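PDB 5T99: glycoside Hydrolase from Bacteroides uniformis, which probably hydrolyses beta-galactosidic linkages in agarose-derived oligosaccharides, as a family 2 glycoside hydrolase whose pocket holds the inhibitor D-galacto-isofagomine. Local coordinates for residues I336-G341 / M363-L368; E374-K379 / F428-Y433; S398-D403 / D436-L441; I627-Y632 / A638-N643. All coordinates share one frame; numbering follows the deposited sequence.

Overall arrangement
Following the chain from the N terminus, contact 1 comes first, in the TIM barrel, and closes a loop through strand 344-346 and helix 354-363, tying the end of helix 327-339 to the entry of strand 366-370. Contact 2 opens next, in the loop beyond that strand, and reaches helix 427-441. Contact 3 opens on helix 388-403 before contact 2 has closed and ends further along helix 427-441, so these two cross; their centres lie about 17 Å apart. Contact 4 comes much later and closes a very short loop between two sheets of the DUF4982 region, its centre about 50 Å from that of contact 2.

Contact 1: residues I336-G341 / M363-L368; sequences IMKEMG and MGLVVL
Lys338 reaches from the last turn of helix 327-339 to the C-terminal end of the next helix, 354-363, where its ammonium NZ donates a hydrogen bond of 3.1 Å to Met363 O. The nitrogen arrives almost head-on to the carbonyl, with a C=O...N angle of 161°. The lysine gets there by folding its outer half: bends at chi3 (69°) and chi4 (58°) bring NZ round to the oxygen instead of letting the chain run straight on. Both segments carry a Schellman motif, with Gly341 and Gly364 leaving their helices at positive phi, and the contact ties two successive beta-alpha units of the TIM barrel together, Leu365 leading directly into strand 366-370. The apolar contacts use the methylene part of the same lysine. Its CD lies 3.6 Å from Met363 CE, the methionine being bent at its thioether so that the methyl meets the lysine, while Lys338 CG touches Leu365 CD2 at 3.9 Å. An alanine in place of Lys338 would probably leave the Met363 carbonyl without this donor and take away part of the packing round the Met363 methyl. Met363 and Leu365 also pack on Leu334, one turn earlier on helix 327-339.

Contact 2: residues E374-K379 / F428-Y433; sequences EWTKAK and FTVAKY
Trp375 sends the six-membered part of its indole against helix 427-441, where Val430 and Ala431 receive it. The ring meets the helix obliquely, and the indole and the valine run past one another in opposite directions. Val430 CG1 does most of the touching: it comes within 3.4 Å of Trp375 CE3, a snug fit, and lies 3.9 Å from Trp375 CD2. This branch stands anti to the valine nitrogen (chi1 -175°), which sets it toward the tryptophan, while the other methyl, CG2, comes more loosely to Thr376 CG2 at 4.5 Å. Further out on the ring, Trp375 CZ3 approaches Ala431 N at 3.6 Å and Trp375 CH2 rests 3.8 Å from Ala431 CB. Phe388, at the start of helix 388-403, meets the indole as well, and Ile414 O of a barrel strand accepts its NE1 hydrogen. An alanine at Trp375 would probably open a gap beside Val430 and Ala431 and leave the Ile414 carbonyl without that donor. No hydrogen bond joins residues 374-379 to residues 428-433, the Thr376 hydroxyl pairing instead with Glu420. The adhesion between this loop, which follows strand 366-370 of the TIM barrel, and the helix is therefore apolar and rests on shape.

Contact 3: residues S398-D403 / D436-L441; sequences SLIMRD and DICREL. With EDO (1,2-ethanediol), chain L.
Ile400 bridges to helix 427-441 and touches it with both of its branches. At CB the side chain, aimed toward the other helix, divides. Its CG2 methyl, anti to the backbone N, lies 3.8 Å from Leu441 CB. The other branch runs through CG1, which serves as a spacer beside the backbone N (chi1 -68°), to CD1. That tip sits 3.8 Å from Cys438 CA and 4.0 Å from Cys438 SG, so the isoleucine spans one turn of its partner, from Cys438 to Leu441. The two helices run in the same general direction, their short segments 10.4 Å apart at closest approach and crossing at -33°, as expected of neighbouring helices on the outside of a TIM barrel. Trp412, on the barrel strand between them in the chain, is touched by both Ile400 and Cys438 and forms the floor of the contact. Polar groups are arranged away from this apolar seam. Arg402 holds Asp403 side-on, with NE 2.7 Å from Asp403 OD1 and NH2 on the syn lone pair of Asp403 OD2. On the other helix Arg439 NH1 bonds to Asp436 OD1, and a 1,2-ethanediol, probably from the crystallisation liquor, donates its O1 hydrogen to Glu440 O.

Contact 4: residues I627-Y632 / A638-N643; sequences IPVYVY and AELFLN
Val631 and Ala638 mark the closest approach of the two backbones, their CA atoms 7.9 Å apart, and from there the strands diverge: Val629 CA and Leu640 CA are already 9.2 Å apart. The segments run in broadly opposite directions, yet no hydrogen bond joins them, because each belongs to a different sheet. Strand 626-633 is bonded to strands 613-616 and 677-682, and strand 637-642 to strands 645-651 and 687-693. The short link between the two strands thus carries the chain from one sheet to the other, a beta-arch, and the facing sheets form a beta sandwich within the DUF4982 region. Two side chains from each strand, all apolar, meet between the sheets. Val629 CG1, set anti to its own nitrogen (chi1 167°), meets Leu640 CD2 at 3.7 Å. The leucine swings away from its backbone N too (chi1 -165°), bringing its CD2 methyl nearest to the valine, and the two side chains are skewed to one another. Nearer the turn, Val631 CG1 faces Ala638 CB at 4.3 Å, a looser touch where the small alanine goes with the closer backbones. Trp679 of strand 677-682 packs on both Val631 and Leu640, and Leu688 of strand 687-693 on Val629 and Leu640. On the outer side of its sheet, Tyr630 meets Tyr523 edge-to-face.

Contact 1: residues I336-G341 / M363-L368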
loop_
_atom_site.group_PDB
_atom_site.type_symbol
_atom_site.label_atom_id
_atom_site.label_comp_id
_atom_site.label_asym_id
_atom_site.label_seq_id
_atom_site.Cartn_x
_atom_site.Cartn_y
_atom_site.Cartn_z
ATOM N N ILE A 336 -4.952 0.233 -10.136
ATOM C CA ILE A 336 -5.411 -1.101 -10.545
ATOM C C ILE A 336 -6.469 -1.604 -9.563
ATOM O O ILE A 336 -7.521 -2.091 -9.980
ATOM C CB ILE A 336 -4.220 -2.074 -10.749
ATOM C CG1 ILE A 336 -3.474 -1.690 -12.040
ATOM C CG2 ILE A 336 -4.675 -3.524 -10.827
ATOM C CD1 ILE A 336 -2.090 -2.288 -12.168
ATOM N N MET A 337 -6.225 -1.430 -8.270
ATOM C CA MET A 337 -7.254 -1.747 -7.270
ATOM C C MET A 337 -8.559 -0.944 -7.489
ATOM O O MET A 337 -9.650 -1.530 -7.441
ATOM C CB MET A 337 -6.703 -1.592 -5.848
ATOM C CG MET A 337 -5.626 -2.608 -5.489
ATOM S SD MET A 337 -6.247 -4.306 -5.355
ATOM C CE MET A 337 -5.907 -4.946 -6.995
ATOM N N LYS A 338 -8.470 0.351 -7.794
ATOM C CA LYS A 338 -9.696 1.137 -8.081
ATOM C C LYS A 338 -10.466 0.631 -9.321
ATOM O O LYS A 338 -11.698 0.702 -9.347
ATOM C CB LYS A 338 -9.415 2.643 -8.177
ATOM C CG LYS A 338 -9.315 3.308 -6.813
ATOM C CD LYS A 338 -8.634 4.675 -6.846
ATOM C CE LYS A 338 -9.456 5.755 -7.553
ATOM N NZ LYS A 338 -10.790 5.940 -6.947
ATOM N N GLU A 339 -9.749 0.089 -10.309
ATOM C CA GLU A 339 -10.381 -0.540 -11.482
ATOM C C GLU A 339 -11.162 -1.803 -11.124
ATOM O O GLU A 339 -12.179 -2.108 -11.751
ATOM C CB GLU A 339 -9.344 -0.826 -12.583
ATOM C CG GLU A 339 -8.957 0.427 -13.366
ATOM C CD GLU A 339 -7.712 0.258 -14.223
ATOM O OE1 GLU A 339 -7.375 -0.884 -14.632
ATOM O OE2 GLU A 339 -7.062 1.297 -14.492
ATOM N N MET A 340 -10.694 -2.519 -10.106
ATOM C CA MET A 340 -11.417 -3.680 -9.552
ATOM C C MET A 340 -12.682 -3.311 -8.746
ATOM O O MET A 340 -13.469 -4.194 -8.431
ATOM C CB MET A 340 -10.469 -4.515 -8.663
ATOM C CG MET A 340 -10.842 -5.984 -8.544
ATOM S SD MET A 340 -9.533 -7.005 -7.839
ATOM C CE MET A 340 -9.854 -6.705 -6.100
ATOM N N GLY A 341 -12.868 -2.030 -8.396
ATOM C CA GLY A 341 -13.987 -1.591 -7.549
ATOM C C GLY A 341 -13.606 -1.411 -6.084
ATOM O O GLY A 341 -14.483 -1.270 -5.220
ATOM N N MET A 363 -6.557 9.803 -3.970
ATOM C CA MET A 363 -7.376 8.880 -4.787
ATOM C C MET A 363 -8.714 8.466 -4.144
ATOM O O MET A 363 -9.445 7.640 -4.702
ATOM C CB MET A 363 -6.537 7.645 -5.150
ATOM C CG MET A 363 -5.362 7.961 -6.079
ATOM S SD MET A 363 -4.141 6.638 -6.207
ATOM C CE MET A 363 -5.101 5.433 -7.110
ATOM N N GLY A 364 -9.022 9.019 -2.967
ATOM C CA GLY A 364 -10.322 8.840 -2.343
ATOM C C GLY A 364 -10.585 7.493 -1.708
ATOM O O GLY A 364 -11.738 7.084 -1.593
ATOM N N LEU A 365 -9.535 6.816 -1.270
ATOM C CA LEU A 365 -9.672 5.514 -0.629
ATOM C C LEU A 365 -9.671 5.661 0.889
ATOM O O LEU A 365 -8.888 6.433 1.430
ATOM C CB LEU A 365 -8.505 4.613 -1.030
ATOM C CG LEU A 365 -8.400 4.243 -2.510
ATOM C CD1 LEU A 365 -7.054 3.576 -2.763
ATOM C CD2 LEU A 365 -9.538 3.327 -2.947
ATOM N N VAL A 366 -10.526 4.904 1.577
ATOM C CA VAL A 366 -10.528 4.909 3.037
ATOM C C VAL A 366 -9.563 3.842 3.520
ATOM O O VAL A 366 -9.413 2.804 2.873
ATOM C CB VAL A 366 -11.943 4.800 3.652
ATOM C CG1 VAL A 366 -12.731 6.055 3.308
ATOM C CG2 VAL A 366 -12.706 3.556 3.208
ATOM N N VAL A 367 -8.888 4.112 4.637
ATOM C CA VAL A 367 -7.793 3.292 5.118
ATOM C C VAL A 367 -7.929 2.879 6.594
ATOM O O VAL A 367 -8.221 3.707 7.458
ATOM C CB VAL A 367 -6.448 4.010 4.919
ATOM C CG1 VAL A 367 -5.295 3.178 5.473
ATOM C CG2 VAL A 367 -6.219 4.316 3.441
ATOM N N LEU A 368 -7.694 1.587 6.851
ATOM C CA LEU A 368 -7.485 1.046 8.187
ATOM C C LEU A 368 -5.979 0.964 8.407
ATOM O O LEU A 368 -5.298 0.148 7.784
ATOM C CB LEU A 368 -8.115 -0.335 8.320
ATOM C CG LEU A 368 -9.635 -0.391 8.483
ATOM C CD1 LEU A 368 -10.346 0.361 7.372
ATOM C CD2 LEU A 368 -10.126 -1.835 8.553
#

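Contact 2: residues E374-K379 / F428-Y433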
loop_
_atom_site.group_PDB
_atom_site.type_symbol
_atom_site.label_atom_id
_atom_site.label_comp_id
_atom_site.label_asym_id
_atom_site.label_seq_id
_atom_site.Cartn_x
_atom_site.Cartn_y
_atom_site.Cartn_z
ATOM N N GLU A 374 1.913 -8.678 16.217
ATOM C CA GLU A 374 1.888 -9.410 17.501
ATOM C C GLU A 374 2.122 -8.441 18.659
ATOM O O GLU A 374 2.676 -7.366 18.455
ATOM C CB GLU A 374 2.940 -10.531 17.510
ATOM C CG GLU A 374 4.377 -10.048 17.384
ATOM C CD GLU A 374 5.394 -11.180 17.349
ATOM O OE1 GLU A 374 5.236 -12.105 16.542
ATOM O OE2 GLU A 374 6.370 -11.135 18.113
ATOM N N TRP A 375 1.697 -8.822 19.864
ATOM C CA TRP A 375 1.815 -7.939 21.020
ATOM C C TRP A 375 2.859 -8.469 21.989
ATOM O O TRP A 375 4.036 -8.336 21.699
ATOM C CB TRP A 375 0.459 -7.703 21.685
ATOM C CG TRP A 375 -0.545 -7.006 20.836
ATOM C CD1 TRP A 375 -0.316 -6.265 19.710
ATOM C CD2 TRP A 375 -1.956 -6.960 21.070
ATOM N NE1 TRP A 375 -1.501 -5.775 19.219
ATOM C CE2 TRP A 375 -2.524 -6.182 20.034
ATOM C CE3 TRP A 375 -2.798 -7.502 22.057
ATOM C CZ2 TRP A 375 -3.892 -5.940 19.949
ATOM C CZ3 TRP A 375 -4.154 -7.254 21.977
ATOM C CH2 TRP A 375 -4.691 -6.478 20.926
ATOM N N THR A 376 2.453 -9.054 23.124
ATOM C CA THR A 376 3.410 -9.611 24.092
ATOM C C THR A 376 3.756 -11.059 23.778
ATOM O O THR A 376 4.818 -11.511 24.171
ATOM C CB THR A 376 2.913 -9.531 25.559
ATOM O OG1 THR A 376 1.849 -10.471 25.784
ATOM C CG2 THR A 376 2.450 -8.109 25.904
ATOM N N LYS A 377 2.856 -11.777 23.100
ATOM C CA LYS A 377 3.044 -13.200 22.761
ATOM C C LYS A 377 3.577 -13.346 21.330
ATOM O O LYS A 377 2.993 -12.805 20.386
ATOM C CB LYS A 377 1.720 -13.965 22.863
ATOM C CG LYS A 377 1.104 -14.051 24.254
ATOM C CD LYS A 377 1.787 -15.096 25.132
ATOM C CE LYS A 377 0.797 -15.906 25.980
ATOM N NZ LYS A 377 0.293 -15.127 27.139
ATOM N N ALA A 378 4.660 -14.113 21.187
ATOM C CA ALA A 378 5.380 -14.286 19.910
ATOM C C ALA A 378 4.653 -15.167 18.899
ATOM O O ALA A 378 4.206 -16.257 19.234
ATOM C CB ALA A 378 6.754 -14.888 20.180
ATOM N N LYS A 379 4.536 -14.671 17.668
ATOM C CA LYS A 379 4.227 -15.493 16.498
ATOM C C LYS A 379 5.511 -15.974 15.857
ATOM O O LYS A 379 5.579 -17.122 15.431
ATOM C CB LYS A 379 3.451 -14.716 15.442
ATOM C CG LYS A 379 2.026 -14.356 15.810
ATOM C CD LYS A 379 1.412 -13.553 14.681
ATOM C CE LYS A 379 -0.049 -13.272 14.939
ATOM N NZ LYS A 379 -0.581 -12.245 14.015
ATOM N N PHE A 428 -7.595 -9.394 27.086
ATOM C CA PHE A 428 -8.345 -8.138 26.919
ATOM C C PHE A 428 -7.612 -6.882 27.434
ATOM O O PHE A 428 -7.824 -5.788 26.908
ATOM C CB PHE A 428 -9.772 -8.233 27.530
ATOM C CG PHE A 428 -9.834 -7.950 29.012
ATOM C CD1 PHE A 428 -10.236 -6.700 29.478
ATOM C CD2 PHE A 428 -9.453 -8.910 29.946
ATOM C CE1 PHE A 428 -10.285 -6.423 30.837
ATOM C CE2 PHE A 428 -9.491 -8.633 31.308
ATOM C CZ PHE A 428 -9.914 -7.392 31.752
ATOM N N THR A 429 -6.755 -7.031 28.441
ATOM C CA THR A 429 -6.057 -5.878 29.041
ATOM C C THR A 429 -5.049 -5.225 28.099
ATOM O O THR A 429 -4.875 -4.001 28.121
ATOM C CB THR A 429 -5.357 -6.242 30.370
ATOM O OG1 THR A 429 -4.262 -7.132 30.124
ATOM C CG2 THR A 429 -6.360 -6.892 31.348
ATOM N N VAL A 430 -4.409 -6.034 27.262
ATOM C CA VAL A 430 -3.451 -5.526 26.288
ATOM C C VAL A 430 -4.233 -4.797 25.189
ATOM O O VAL A 430 -3.835 -3.712 24.765
ATOM C CB VAL A 430 -2.534 -6.643 25.721
ATOM C CG1 VAL A 430 -1.473 -6.057 24.798
ATOM C CG2 VAL A 430 -1.848 -7.417 26.842
ATOM N N ALA A 431 -5.365 -5.361 24.765
ATOM C CA ALA A 431 -6.242 -4.676 23.820
ATOM C C ALA A 431 -6.745 -3.318 24.351
ATOM O O ALA A 431 -6.717 -2.312 23.631
ATOM C CB ALA A 431 -7.422 -5.557 23.459
ATOM N N LYS A 432 -7.226 -3.297 25.596
ATOM C CA LYS A 432 -7.666 -2.039 26.219
ATOM C C LYS A 432 -6.534 -0.986 26.240
ATOM O O LYS A 432 -6.734 0.168 25.864
ATOM C CB LYS A 432 -8.179 -2.290 27.637
ATOM C CG LYS A 432 -8.871 -1.092 28.273
ATOM C CD LYS A 432 -9.247 -1.378 29.713
ATOM C CE LYS A 432 -9.948 -0.197 30.355
ATOM N NZ LYS A 432 -9.051 0.996 30.461
ATOM N N TYR A 433 -5.353 -1.420 26.664
ATOM C CA TYR A 433 -4.167 -0.576 26.734
ATOM C C TYR A 433 -3.910 0.167 25.419
ATOM O O TYR A 433 -3.707 1.389 25.420
ATOM C CB TYR A 433 -2.963 -1.443 27.163
ATOM C CG TYR A 433 -1.597 -0.860 26.929
ATOM C CD1 TYR A 433 -1.147 0.239 27.655
ATOM C CD2 TYR A 433 -0.739 -1.419 25.996
ATOM C CE1 TYR A 433 0.128 0.769 27.446
ATOM C CE2 TYR A 433 0.529 -0.898 25.779
ATOM C CZ TYR A 433 0.956 0.194 26.501
ATOM O OH TYR A 433 2.226 0.686 26.277
#

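Contact 3: residues S398-D403 / D436-L441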
loop_
_atom_site.group_PDB
_atom_site.type_symbol
_atom_site.label_atom_id
_atom_site.label_comp_id
_atom_site.label_asym_id
_atom_site.label_seq_id
_atom_site.Cartn_x
_atom_site.Cartn_y
_atom_site.Cartn_z
ATOM N N SER A 398 3.612 7.242 17.866
ATOM C CA SER A 398 4.288 7.743 16.654
ATOM C C SER A 398 3.443 7.570 15.388
ATOM O O SER A 398 3.409 8.463 14.543
ATOM C CB SER A 398 5.646 7.062 16.464
ATOM O OG SER A 398 6.273 7.555 15.301
ATOM N N LEU A 399 2.758 6.436 15.270
ATOM C CA LEU A 399 1.861 6.185 14.148
ATOM C C LEU A 399 0.707 7.207 14.091
ATOM O O LEU A 399 0.416 7.784 13.047
ATOM C CB LEU A 399 1.291 4.766 14.244
ATOM C CG LEU A 399 0.154 4.402 13.283
ATOM C CD1 LEU A 399 0.669 4.452 11.849
ATOM C CD2 LEU A 399 -0.444 3.046 13.630
ATOM N N ILE A 400 0.030 7.398 15.213
ATOM C CA ILE A 400 -1.142 8.269 15.248
ATOM C C ILE A 400 -0.739 9.736 15.037
ATOM O O ILE A 400 -1.411 10.456 14.306
ATOM C CB ILE A 400 -1.950 8.047 16.538
ATOM C CG1 ILE A 400 -2.578 6.648 16.497
ATOM C CG2 ILE A 400 -3.031 9.111 16.706
ATOM C CD1 ILE A 400 -3.126 6.175 17.820
ATOM N N MET A 401 0.377 10.146 15.634
ATOM C CA MET A 401 0.902 11.499 15.448
ATOM C C MET A 401 1.274 11.767 13.977
ATOM O O MET A 401 1.008 12.853 13.448
ATOM C CB MET A 401 2.130 11.731 16.336
ATOM C CG MET A 401 1.868 11.694 17.833
ATOM S SD MET A 401 0.946 13.115 18.400
ATOM C CE MET A 401 2.303 14.289 18.519
ATOM N N ARG A 402 1.862 10.762 13.329
ATOM C CA ARG A 402 2.239 10.839 11.917
ATOM C C ARG A 402 1.025 10.916 10.999
ATOM O O ARG A 402 1.024 11.715 10.058
ATOM C CB ARG A 402 3.085 9.607 11.528
ATOM C CG ARG A 402 3.799 9.675 10.181
ATOM C CD ARG A 402 4.417 8.337 9.766
ATOM N NE ARG A 402 3.395 7.383 9.351
ATOM C CZ ARG A 402 3.603 6.261 8.657
ATOM N NH1 ARG A 402 4.830 5.883 8.267
ATOM N NH2 ARG A 402 2.557 5.504 8.335
ATOM N N ASP A 403 0.006 10.091 11.264
ATOM C CA ASP A 403 -1.077 9.877 10.292
ATOM C C ASP A 403 -2.444 10.506 10.603
ATOM O O ASP A 403 -3.345 10.406 9.780
ATOM C CB ASP A 403 -1.277 8.371 10.045
ATOM C CG ASP A 403 -0.067 7.711 9.429
ATOM O OD1 ASP A 403 0.876 8.442 9.043
ATOM O OD2 ASP A 403 -0.060 6.456 9.335
ATOM N N ASP A 436 -6.953 2.486 24.483
ATOM C CA ASP A 436 -6.983 3.730 25.271
ATOM C C ASP A 436 -6.059 4.796 24.694
ATOM O O ASP A 436 -6.434 5.956 24.639
ATOM C CB ASP A 436 -6.644 3.491 26.745
ATOM C CG ASP A 436 -7.724 2.723 27.489
ATOM O OD1 ASP A 436 -8.867 2.608 26.981
ATOM O OD2 ASP A 436 -7.414 2.212 28.597
ATOM N N ILE A 437 -4.871 4.381 24.244
ATOM C CA ILE A 437 -3.927 5.264 23.539
ATOM C C ILE A 437 -4.529 5.836 22.252
ATOM O O ILE A 437 -4.348 7.019 21.978
ATOM C CB ILE A 437 -2.604 4.541 23.237
ATOM C CG1 ILE A 437 -1.836 4.287 24.535
ATOM C CG2 ILE A 437 -1.726 5.338 22.279
ATOM C CD1 ILE A 437 -0.913 3.088 24.434
ATOM N N CYS A 438 -5.241 5.013 21.481
ATOM C CA CYS A 438 -5.982 5.513 20.309
ATOM C C CYS A 438 -6.976 6.616 20.696
ATOM O O CYS A 438 -7.019 7.673 20.054
ATOM C CB CYS A 438 -6.717 4.391 19.573
ATOM S SG CYS A 438 -5.640 3.163 18.810
ATOM N N ARG A 439 -7.746 6.358 21.752
ATOM C CA ARG A 439 -8.764 7.288 22.230
ATOM C C ARG A 439 -8.169 8.570 22.804
ATOM O O ARG A 439 -8.739 9.635 22.627
ATOM C CB ARG A 439 -9.685 6.624 23.270
ATOM C CG ARG A 439 -10.989 7.395 23.466
ATOM C CD ARG A 439 -11.964 6.763 24.457
ATOM N NE ARG A 439 -12.124 5.313 24.283
ATOM C CZ ARG A 439 -11.490 4.372 24.986
ATOM N NH1 ARG A 439 -10.616 4.672 25.950
ATOM N NH2 ARG A 439 -11.718 3.101 24.716
ATOM N N GLU A 440 -7.033 8.452 23.491
ATOM C CA GLU A 440 -6.349 9.608 24.080
ATOM C C GLU A 440 -5.796 10.496 22.973
ATOM O O GLU A 440 -5.982 11.705 23.033
ATOM C CB GLU A 440 -5.284 9.161 25.121
ATOM C CG GLU A 440 -3.951 9.935 25.236
ATOM C CD GLU A 440 -2.848 9.115 25.969
ATOM O OE1 GLU A 440 -3.163 8.485 27.018
ATOM O OE2 GLU A 440 -1.671 9.071 25.495
ATOM N N LEU A 441 -5.168 9.904 21.954
ATOM C CA LEU A 441 -4.441 10.678 20.933
ATOM C C LEU A 441 -5.282 11.162 19.759
ATOM O O LEU A 441 -5.049 12.246 19.255
ATOM C CB LEU A 441 -3.251 9.884 20.396
ATOM C CG LEU A 441 -2.143 9.639 21.419
ATOM C CD1 LEU A 441 -1.139 8.651 20.856
ATOM C CD2 LEU A 441 -1.448 10.927 21.859
HETATM C C1 EDO L . -8.276 14.927 22.326
HETATM O O1 EDO L . -7.503 14.009 23.102
HETATM C C2 EDO L . -7.472 15.428 21.132
HETATM O O2 EDO L . -6.139 15.748 21.529
#

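Contact 4: residues I627-Y632 / A638-N643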
loop_
_atom_site.group_PDB
_atom_site.type_symbol
_atom_site.label_atom_id
_atom_site.label_comp_id
_atom_site.label_asym_id
_atom_site.label_seq_id
_atom_site.Cartn_x
_atom_site.Cartn_y
_atom_site.Cartn_z
ATOM N N ILE A 627 -14.185 -28.614 -21.565
ATOM C CA ILE A 627 -13.641 -27.428 -20.915
ATOM C C ILE A 627 -14.758 -26.754 -20.115
ATOM O O ILE A 627 -15.773 -26.346 -20.703
ATOM C CB ILE A 627 -13.076 -26.432 -21.952
ATOM C CG1 ILE A 627 -12.121 -27.137 -22.943
ATOM C CG2 ILE A 627 -12.378 -25.261 -21.260
ATOM C CD1 ILE A 627 -10.943 -27.850 -22.315
ATOM N N PRO A 628 -14.607 -26.667 -18.772
ATOM C CA PRO A 628 -15.556 -25.838 -18.020
ATOM C C PRO A 628 -15.265 -24.373 -18.324
ATOM O O PRO A 628 -14.121 -23.938 -18.172
ATOM C CB PRO A 628 -15.262 -26.178 -16.546
ATOM C CG PRO A 628 -14.303 -27.316 -16.559
ATOM C CD PRO A 628 -13.613 -27.302 -17.884
ATOM N N VAL A 629 -16.268 -23.641 -18.797
ATOM C CA VAL A 629 -16.076 -22.243 -19.182
ATOM C C VAL A 629 -16.892 -21.384 -18.236
ATOM O O VAL A 629 -18.103 -21.557 -18.119
ATOM C CB VAL A 629 -16.459 -21.982 -20.662
ATOM C CG1 VAL A 629 -16.556 -20.489 -20.970
ATOM C CG2 VAL A 629 -15.432 -22.630 -21.580
ATOM N N TYR A 630 -16.200 -20.469 -17.561
ATOM C CA TYR A 630 -16.782 -19.568 -16.574
ATOM C C TYR A 630 -16.804 -18.152 -17.147
ATOM O O TYR A 630 -15.870 -17.734 -17.846
ATOM C CB TYR A 630 -15.957 -19.624 -15.288
ATOM C CG TYR A 630 -16.152 -20.863 -14.410
ATOM C CD1 TYR A 630 -15.461 -20.981 -13.203
ATOM C CD2 TYR A 630 -17.040 -21.898 -14.751
ATOM C CE1 TYR A 630 -15.619 -22.092 -12.379
ATOM C CE2 TYR A 630 -17.216 -22.996 -13.925
ATOM C CZ TYR A 630 -16.500 -23.091 -12.743
ATOM O OH TYR A 630 -16.663 -24.186 -11.936
ATOM N N VAL A 631 -17.897 -17.440 -16.896
ATOM C CA VAL A 631 -18.011 -16.039 -17.283
ATOM C C VAL A 631 -18.394 -15.228 -16.057
ATOM O O VAL A 631 -19.328 -15.592 -15.334
ATOM C CB VAL A 631 -19.043 -15.825 -18.414
ATOM C CG1 VAL A 631 -19.375 -14.341 -18.603
ATOM C CG2 VAL A 631 -18.525 -16.422 -19.717
ATOM N N TYR A 632 -17.654 -14.135 -15.841
ATOM C CA TYR A 632 -17.951 -13.168 -14.782
ATOM C C TYR A 632 -18.453 -11.870 -15.419
ATOM O O TYR A 632 -17.780 -11.291 -16.266
ATOM C CB TYR A 632 -16.707 -12.911 -13.914
ATOM C CG TYR A 632 -16.013 -14.161 -13.372
ATOM C CD1 TYR A 632 -16.739 -15.295 -12.995
ATOM C CD2 TYR A 632 -14.625 -14.195 -13.210
ATOM C CE1 TYR A 632 -16.104 -16.423 -12.503
ATOM C CE2 TYR A 632 -13.982 -15.323 -12.711
ATOM C CZ TYR A 632 -14.729 -16.431 -12.362
ATOM O OH TYR A 632 -14.105 -17.548 -11.870
ATOM N N ALA A 638 -25.641 -13.611 -19.908
ATOM C CA ALA A 638 -24.639 -13.737 -20.953
ATOM C C ALA A 638 -24.871 -14.973 -21.814
ATOM O O ALA A 638 -25.456 -15.957 -21.359
ATOM C CB ALA A 638 -23.247 -13.771 -20.355
ATOM N N GLU A 639 -24.393 -14.898 -23.058
ATOM C CA GLU A 639 -24.551 -15.958 -24.055
ATOM C C GLU A 639 -23.188 -16.272 -24.632
ATOM O O GLU A 639 -22.450 -15.364 -24.991
ATOM C CB GLU A 639 -25.509 -15.513 -25.173
ATOM C CG GLU A 639 -25.907 -16.628 -26.148
ATOM C CD GLU A 639 -27.095 -16.280 -27.041
ATOM O OE1 GLU A 639 -27.447 -15.088 -27.165
ATOM O OE2 GLU A 639 -27.675 -17.212 -27.631
ATOM N N LEU A 640 -22.866 -17.562 -24.708
ATOM C CA LEU A 640 -21.574 -18.046 -25.188
ATOM C C LEU A 640 -21.717 -18.549 -26.634
ATOM O O LEU A 640 -22.721 -19.182 -26.984
ATOM C CB LEU A 640 -21.094 -19.170 -24.265
ATOM C CG LEU A 640 -19.631 -19.605 -24.327
ATOM C CD1 LEU A 640 -18.702 -18.457 -23.958
ATOM C CD2 LEU A 640 -19.374 -20.783 -23.400
ATOM N N PHE A 641 -20.720 -18.253 -27.467
ATOM C CA PHE A 641 -20.734 -18.621 -28.886
ATOM C C PHE A 641 -19.418 -19.294 -29.230
ATOM O O PHE A 641 -18.368 -18.699 -29.012
ATOM C CB PHE A 641 -20.918 -17.381 -29.782
ATOM C CG PHE A 641 -22.290 -16.743 -29.699
ATOM C CD1 PHE A 641 -23.299 -17.096 -30.596
ATOM C CD2 PHE A 641 -22.569 -15.762 -28.740
ATOM C CE1 PHE A 641 -24.561 -16.500 -30.532
ATOM C CE2 PHE A 641 -23.827 -15.164 -28.671
ATOM C CZ PHE A 641 -24.826 -15.535 -29.566
ATOM N N LEU A 642 -19.470 -20.529 -29.745
ATOM C CA LEU A 642 -18.268 -21.230 -30.225
ATOM C C LEU A 642 -18.280 -21.283 -31.751
ATOM O O LEU A 642 -19.149 -21.926 -32.338
ATOM C CB LEU A 642 -18.193 -22.647 -29.652
ATOM C CG LEU A 642 -17.014 -23.519 -30.106
ATOM C CD1 LEU A 642 -15.670 -22.880 -29.773
ATOM C CD2 LEU A 642 -17.128 -24.902 -29.487
ATOM N N ASN A 643 -17.313 -20.608 -32.376
ATOM C CA ASN A 643 -17.247 -20.454 -33.842
ATOM C C ASN A 643 -18.584 -20.003 -34.463
ATOM O O ASN A 643 -19.024 -20.540 -35.478
ATOM C CB ASN A 643 -16.751 -21.754 -34.485
ATOM C CG ASN A 643 -15.325 -22.075 -34.106
ATOM O OD1 ASN A 643 -14.431 -21.269 -34.324
ATOM N ND2 ASN A 643 -15.102 -23.253 -33.537
#